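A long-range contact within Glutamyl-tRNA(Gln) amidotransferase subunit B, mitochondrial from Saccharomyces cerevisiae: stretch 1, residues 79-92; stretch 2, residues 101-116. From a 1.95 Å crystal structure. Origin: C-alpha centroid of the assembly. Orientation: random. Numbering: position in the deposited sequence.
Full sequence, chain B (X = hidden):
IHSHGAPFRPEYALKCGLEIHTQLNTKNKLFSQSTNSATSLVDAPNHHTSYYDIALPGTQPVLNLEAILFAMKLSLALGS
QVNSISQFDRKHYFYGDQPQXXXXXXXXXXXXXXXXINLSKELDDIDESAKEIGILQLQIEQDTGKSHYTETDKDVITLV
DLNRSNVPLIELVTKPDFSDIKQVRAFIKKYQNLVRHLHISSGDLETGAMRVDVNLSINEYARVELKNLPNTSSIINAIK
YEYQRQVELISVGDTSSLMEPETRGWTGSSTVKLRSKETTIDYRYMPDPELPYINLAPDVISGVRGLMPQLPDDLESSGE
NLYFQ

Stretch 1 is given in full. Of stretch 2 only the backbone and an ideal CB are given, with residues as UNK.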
# COMPACT_ATOMS: atom_id res chain seq x y z
N GLY B 79 25.18 7.69 22.31
CA GLY B 79 25.60 8.96 21.74
C GLY B 79 25.37 8.99 20.24
O GLY B 79 26.07 9.68 19.50
N SER B 80 24.38 8.23 19.77
CA SER B 80 24.06 8.19 18.35
C SER B 80 23.33 9.46 17.93
O SER B 80 22.69 10.12 18.74
CB SER B 80 23.19 6.97 18.04
OG SER B 80 23.82 5.78 18.47
N GLN B 81 23.43 9.80 16.65
CA GLN B 81 22.63 10.89 16.10
C GLN B 81 21.31 10.35 15.56
O GLN B 81 21.29 9.57 14.61
CB GLN B 81 23.38 11.64 15.00
CG GLN B 81 22.46 12.47 14.11
CD GLN B 81 23.16 13.65 13.47
OE1 GLN B 81 23.67 14.53 14.16
NE2 GLN B 81 23.18 13.69 12.14
N VAL B 82 20.21 10.77 16.19
CA VAL B 82 18.89 10.35 15.75
C VAL B 82 18.55 11.02 14.43
O VAL B 82 18.69 12.23 14.28
CB VAL B 82 17.81 10.72 16.79
CG1 VAL B 82 16.42 10.39 16.26
CG2 VAL B 82 18.08 9.99 18.11
N ASN B 83 18.12 10.21 13.46
CA ASN B 83 17.77 10.71 12.14
C ASN B 83 16.60 11.69 12.22
O ASN B 83 15.63 11.45 12.93
CB ASN B 83 17.42 9.54 11.21
CG ASN B 83 17.83 9.79 9.77
OD1 ASN B 83 18.00 10.94 9.36
ND2 ASN B 83 17.99 8.72 9.01
N SER B 84 16.71 12.80 11.49
CA SER B 84 15.64 13.79 11.46
C SER B 84 14.36 13.17 10.92
O SER B 84 13.27 13.41 11.44
CB SER B 84 16.04 14.99 10.60
OG SER B 84 16.41 14.56 9.30
N ILE B 85 14.51 12.35 9.88
CA ILE B 85 13.41 11.58 9.34
C ILE B 85 13.85 10.13 9.21
O ILE B 85 14.87 9.84 8.58
CB ILE B 85 13.03 12.06 7.93
CG1 ILE B 85 12.51 13.50 7.96
CG2 ILE B 85 11.99 11.14 7.30
CD1 ILE B 85 11.13 13.63 8.58
N SER B 86 13.11 9.21 9.82
CA SER B 86 13.29 7.80 9.50
C SER B 86 11.99 7.20 8.96
O SER B 86 10.91 7.78 9.11
CB SER B 86 13.87 7.00 10.68
OG SER B 86 12.97 6.94 11.77
N GLN B 87 12.11 6.05 8.32
CA GLN B 87 10.97 5.44 7.65
C GLN B 87 11.14 3.93 7.65
O GLN B 87 12.25 3.42 7.86
CB GLN B 87 10.87 5.93 6.21
CG GLN B 87 12.15 5.72 5.41
CD GLN B 87 11.94 5.81 3.91
OE1 GLN B 87 11.24 6.69 3.42
NE2 GLN B 87 12.56 4.89 3.17
N PHE B 88 10.05 3.22 7.41
CA PHE B 88 10.09 1.78 7.29
C PHE B 88 9.97 1.37 5.83
O PHE B 88 9.19 1.96 5.08
CB PHE B 88 8.97 1.14 8.11
CG PHE B 88 9.17 1.25 9.59
CD1 PHE B 88 8.66 2.33 10.29
CD2 PHE B 88 9.91 0.30 10.27
CE1 PHE B 88 8.85 2.44 11.66
CE2 PHE B 88 10.11 0.41 11.64
CZ PHE B 88 9.58 1.47 12.33
N ASP B 89 10.73 0.35 5.44
CA ASP B 89 10.69 -0.15 4.07
C ASP B 89 10.30 -1.62 4.07
O ASP B 89 10.45 -2.31 5.08
CB ASP B 89 12.05 0.02 3.40
CG ASP B 89 12.67 1.38 3.67
OD1 ASP B 89 13.69 1.43 4.39
OD2 ASP B 89 12.13 2.39 3.17
N ARG B 90 9.80 -2.10 2.94
CA ARG B 90 9.41 -3.50 2.79
C ARG B 90 10.54 -4.31 2.16
O ARG B 90 11.02 -3.99 1.07
CB ARG B 90 8.16 -3.61 1.92
CG ARG B 90 6.97 -2.86 2.49
CD ARG B 90 5.75 -3.00 1.60
NE ARG B 90 4.58 -2.37 2.20
CZ ARG B 90 3.39 -2.28 1.61
NH1 ARG B 90 3.22 -2.78 0.39
NH2 ARG B 90 2.37 -1.69 2.22
N LYS B 91 10.96 -5.36 2.87
CA LYS B 91 11.97 -6.28 2.37
C LYS B 91 11.26 -7.55 1.94
O LYS B 91 10.75 -8.29 2.78
CB LYS B 91 12.99 -6.58 3.48
CG LYS B 91 14.04 -7.63 3.13
CD LYS B 91 14.93 -7.91 4.34
CE LYS B 91 16.04 -8.90 4.01
NZ LYS B 91 16.96 -9.10 5.17
N HIS B 92 11.20 -7.80 0.63
CA HIS B 92 10.32 -8.83 0.08
C HIS B 92 10.98 -10.21 -0.06
O HIS B 92 12.06 -10.33 -0.65
CB HIS B 92 9.79 -8.41 -1.30
CG HIS B 92 8.93 -7.17 -1.27
ND1 HIS B 92 9.43 -5.91 -1.52
CD2 HIS B 92 7.60 -7.02 -1.05
CE1 HIS B 92 8.44 -5.03 -1.45
NE2 HIS B 92 7.33 -5.67 -1.16
N UNK B 101 4.66 -11.52 3.38
CA UNK B 101 5.45 -11.73 2.18
C UNK B 101 6.55 -10.69 2.11
O UNK B 101 7.28 -10.57 1.12
CB UNK B 101 4.57 -11.67 0.93
N UNK B 102 6.65 -9.91 3.18
CA UNK B 102 7.75 -8.97 3.35
C UNK B 102 7.93 -8.64 4.82
O UNK B 102 7.03 -8.85 5.64
CB UNK B 102 7.51 -7.69 2.54
N UNK B 103 9.11 -8.14 5.16
CA UNK B 103 9.42 -7.68 6.50
C UNK B 103 9.52 -6.16 6.49
O UNK B 103 10.11 -5.59 5.56
CB UNK B 103 10.72 -8.31 7.01
N UNK B 104 8.95 -5.50 7.49
CA UNK B 104 9.13 -4.07 7.66
C UNK B 104 10.41 -3.80 8.45
O UNK B 104 10.63 -4.36 9.52
CB UNK B 104 7.92 -3.45 8.36
N UNK B 105 11.26 -2.94 7.89
CA UNK B 105 12.58 -2.66 8.44
C UNK B 105 13.03 -1.30 7.95
O UNK B 105 12.52 -0.80 6.95
CB UNK B 105 13.59 -3.74 8.05
N UNK B 106 13.98 -0.69 8.64
CA UNK B 106 14.45 0.64 8.25
C UNK B 106 15.72 0.57 7.41
O UNK B 106 16.81 0.84 7.90
CB UNK B 106 14.70 1.50 9.49
N UNK B 107 15.56 0.21 6.14
CA UNK B 107 16.69 0.01 5.24
C UNK B 107 17.33 1.32 4.78
O UNK B 107 18.51 1.56 5.03
CB UNK B 107 16.24 -0.79 4.02
N UNK B 108 16.55 2.17 4.12
CA UNK B 108 17.07 3.40 3.53
C UNK B 108 17.33 4.51 4.56
O UNK B 108 18.27 5.29 4.40
CB UNK B 108 16.09 3.91 2.47
N UNK B 109 16.49 4.58 5.58
CA UNK B 109 16.59 5.64 6.58
C UNK B 109 16.46 5.09 8.00
O UNK B 109 15.36 5.02 8.55
CB UNK B 109 15.52 6.70 6.33
N UNK B 110 17.59 4.68 8.59
CA UNK B 110 17.61 4.09 9.93
C UNK B 110 17.26 5.11 11.01
O UNK B 110 17.36 6.32 10.79
CB UNK B 110 18.99 3.49 10.22
N UNK B 111 16.83 4.61 12.17
CA UNK B 111 16.43 5.46 13.29
C UNK B 111 17.56 6.39 13.75
O UNK B 111 17.32 7.56 14.05
CB UNK B 111 15.97 4.59 14.46
N UNK B 112 18.77 5.85 13.84
CA UNK B 112 19.93 6.63 14.29
C UNK B 112 21.21 6.17 13.61
O UNK B 112 21.30 5.06 13.10
CB UNK B 112 20.09 6.53 15.81
N UNK B 113 22.20 7.05 13.61
CA UNK B 113 23.51 6.73 13.06
C UNK B 113 24.60 7.22 14.00
O UNK B 113 24.38 8.12 14.82
CB UNK B 113 23.68 7.35 11.67
N UNK B 114 25.78 6.63 13.88
CA UNK B 114 26.90 7.00 14.72
C UNK B 114 26.74 6.47 16.13
O UNK B 114 25.92 5.59 16.39
CB UNK B 114 27.06 8.52 14.75
N UNK B 115 27.52 7.01 17.06
CA UNK B 115 27.54 6.51 18.42
C UNK B 115 28.71 5.57 18.61
O UNK B 115 29.46 5.31 17.67
CB UNK B 115 26.22 5.81 18.76
N UNK B 116 28.87 5.06 19.83
CA UNK B 116 30.00 4.20 20.14
C UNK B 116 29.85 3.55 21.51
O UNK B 116 29.00 3.95 22.30
CB UNK B 116 31.30 5.00 20.08

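Position 101 has phi/psi of 90/6°, which favours glycine, and an ideal CB would meet nothing of stretch 1; it is Gly-101. Positions 102 to 105 run antiparallel to residues 89-92. The CB of 102 lies on the face shared with Arg-90 and His-92, where the extended arginine offers a long aliphatic surface suited to an aromatic or a long apolar chain. The residue is Tyr-102: Arg-90 CD sits 3.6 Å from the centroid of its ring, over the face.

Position 103 points to the other face, beside the lysine chain, and many polar or long residues would suit. Gln-103 fills it, its backbone paired with Lys-91 (Lys-91 N to Gln-103 O, 2.8 Å; Gln-103 N to Lys-91 O, 2.9 Å). At 104, between Phe-88 and the Arg-90 methylenes, an aliphatic side chain fits; Leu-104 places CD2 4.0 Å from Arg-90 CG and 4.3 Å from Phe-88 CB. Position 105, on the Asp-89 and Lys-91 face, could take a small or branched residue. Thr-105 directs CG2 to 4.2 Å from Lys-91 CB.

The CB of 106 points sideways near the Phe-88 ring, which would accept methylenes, while Ser-86 OG lies beyond for a polar end. Gln-106 lays CG over the ring face, 4.2 Å from its centroid. At 107 the CB points sideways and many residues would suit, though not proline if the amide is to reach Asp-89. His-107 N donates weakly to Asp-89 OD1 (2.8 Å), and its ring extends clear of stretch 1. The CB of 108 points toward Gln-87 and Asp-89, suiting polar or aromatic residues. Tyr-108 N donates to Asp-89 OD1 (3.0 Å), and the ring turns its edge to Asp-89, with CD2 3.4 Å from OD2.

Position 109 points toward stretch 1, and the Ile-85 carbonyl, within reach of a long side chain, invites a donor, arginine or lysine. Arg-109 forks onto it, NE and NH2 lying 2.7 and 2.9 Å from Ile-85 O. Position 110 points away, and its phi of -69° permits proline among others; Pro-110 offers its O to Asn-83 ND2 at 3.1 Å. The CB of 111 also points away, yet a large apolar chain could return to Val-82. Phe-111 does so, its CE1 4.2 Å from Val-82 CG1.

At 112 the CB lies 3.5 Å from Gln-81 O and 3.8 Å from Ser-80 CB, favouring a small residue: Ala-112. Position 113, on the Gln-81 face, could take many long polar chains; Arg-113 NH2 makes a weak hydrogen bond to Asn-83 OD1 (3.4 Å). At 114 a positive phi favours glycine; Gly-114 O accepts from Ser-80 OG at 3.0 Å. At 115, phi/psi of 98/178° would jam a CB against the preceding carbonyl O, calling for glycine; an ideal CB at 115 would also lie 2.4 Å from Ser-80 OG. It is Gly-115. Position 116 points sideways, clear of stretch 1, so almost any residue would do; it is Lys-116.

Stretch 2, residues 101-116: GYQLTQHYRPFARGGK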
# COMPACT_ATOMS: atom_id res chain seq x y z
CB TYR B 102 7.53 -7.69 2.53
CG TYR B 102 6.25 -6.93 2.83
CD1 TYR B 102 6.17 -6.06 3.91
CD2 TYR B 102 5.13 -7.06 2.01
CE1 TYR B 102 5.00 -5.35 4.18
CE2 TYR B 102 3.96 -6.35 2.27
CZ TYR B 102 3.90 -5.50 3.35
OH TYR B 102 2.75 -4.80 3.60
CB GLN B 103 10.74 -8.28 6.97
CG GLN B 103 11.22 -7.75 8.32
CD GLN B 103 12.70 -8.04 8.57
OE1 GLN B 103 13.10 -8.32 9.70
NE2 GLN B 103 13.51 -7.95 7.52
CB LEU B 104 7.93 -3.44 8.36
CG LEU B 104 6.70 -3.30 7.47
CD1 LEU B 104 5.46 -2.95 8.30
CD2 LEU B 104 6.95 -2.24 6.40
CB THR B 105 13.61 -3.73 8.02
OG1 THR B 105 14.89 -3.43 8.61
CG2 THR B 105 13.76 -3.78 6.51
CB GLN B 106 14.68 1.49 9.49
CG GLN B 106 13.48 1.57 10.40
CD GLN B 106 13.65 2.63 11.46
OE1 GLN B 106 14.50 2.51 12.34
NE2 GLN B 106 12.84 3.68 11.38
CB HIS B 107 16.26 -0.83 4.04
CG HIS B 107 17.36 -1.06 3.04
ND1 HIS B 107 17.39 -0.43 1.81
CD2 HIS B 107 18.46 -1.85 3.09
CE1 HIS B 107 18.47 -0.82 1.15
NE2 HIS B 107 19.13 -1.68 1.91
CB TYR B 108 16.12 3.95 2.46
CG TYR B 108 15.94 3.04 1.27
CD1 TYR B 108 16.99 2.78 0.39
CD2 TYR B 108 14.71 2.44 1.01
CE1 TYR B 108 16.82 1.95 -0.70
CE2 TYR B 108 14.53 1.61 -0.08
CZ TYR B 108 15.59 1.37 -0.93
OH TYR B 108 15.42 0.54 -2.02
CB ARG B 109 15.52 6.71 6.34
CG ARG B 109 15.56 7.34 4.95
CD ARG B 109 14.79 8.64 4.91
NE ARG B 109 15.27 9.58 5.92
CZ ARG B 109 16.29 10.41 5.74
NH1 ARG B 109 16.94 10.44 4.58
NH2 ARG B 109 16.66 11.23 6.72
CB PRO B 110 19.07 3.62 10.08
CG PRO B 110 19.85 4.49 9.14
CD PRO B 110 18.93 4.74 7.98
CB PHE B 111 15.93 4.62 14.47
CG PHE B 111 15.36 5.44 15.60
CD1 PHE B 111 16.15 5.79 16.68
CD2 PHE B 111 14.04 5.86 15.57
CE1 PHE B 111 15.63 6.55 17.72
CE2 PHE B 111 13.51 6.62 16.61
CZ PHE B 111 14.31 6.97 17.68
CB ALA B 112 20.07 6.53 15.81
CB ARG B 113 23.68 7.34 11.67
CG ARG B 113 22.88 6.63 10.58
CD ARG B 113 22.98 7.37 9.25
NE ARG B 113 22.02 8.47 9.16
CZ ARG B 113 22.14 9.50 8.31
NH1 ARG B 113 23.19 9.57 7.49
NH2 ARG B 113 21.23 10.45 8.29
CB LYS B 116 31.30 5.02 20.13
CG LYS B 116 31.35 6.05 21.24
CD LYS B 116 32.55 6.97 21.11
CE LYS B 116 32.62 7.93 22.28
NZ LYS B 116 33.68 8.96 22.10
O HOH W 1 14.57 8.70 13.47
O HOH W 2 14.14 3.30 6.00
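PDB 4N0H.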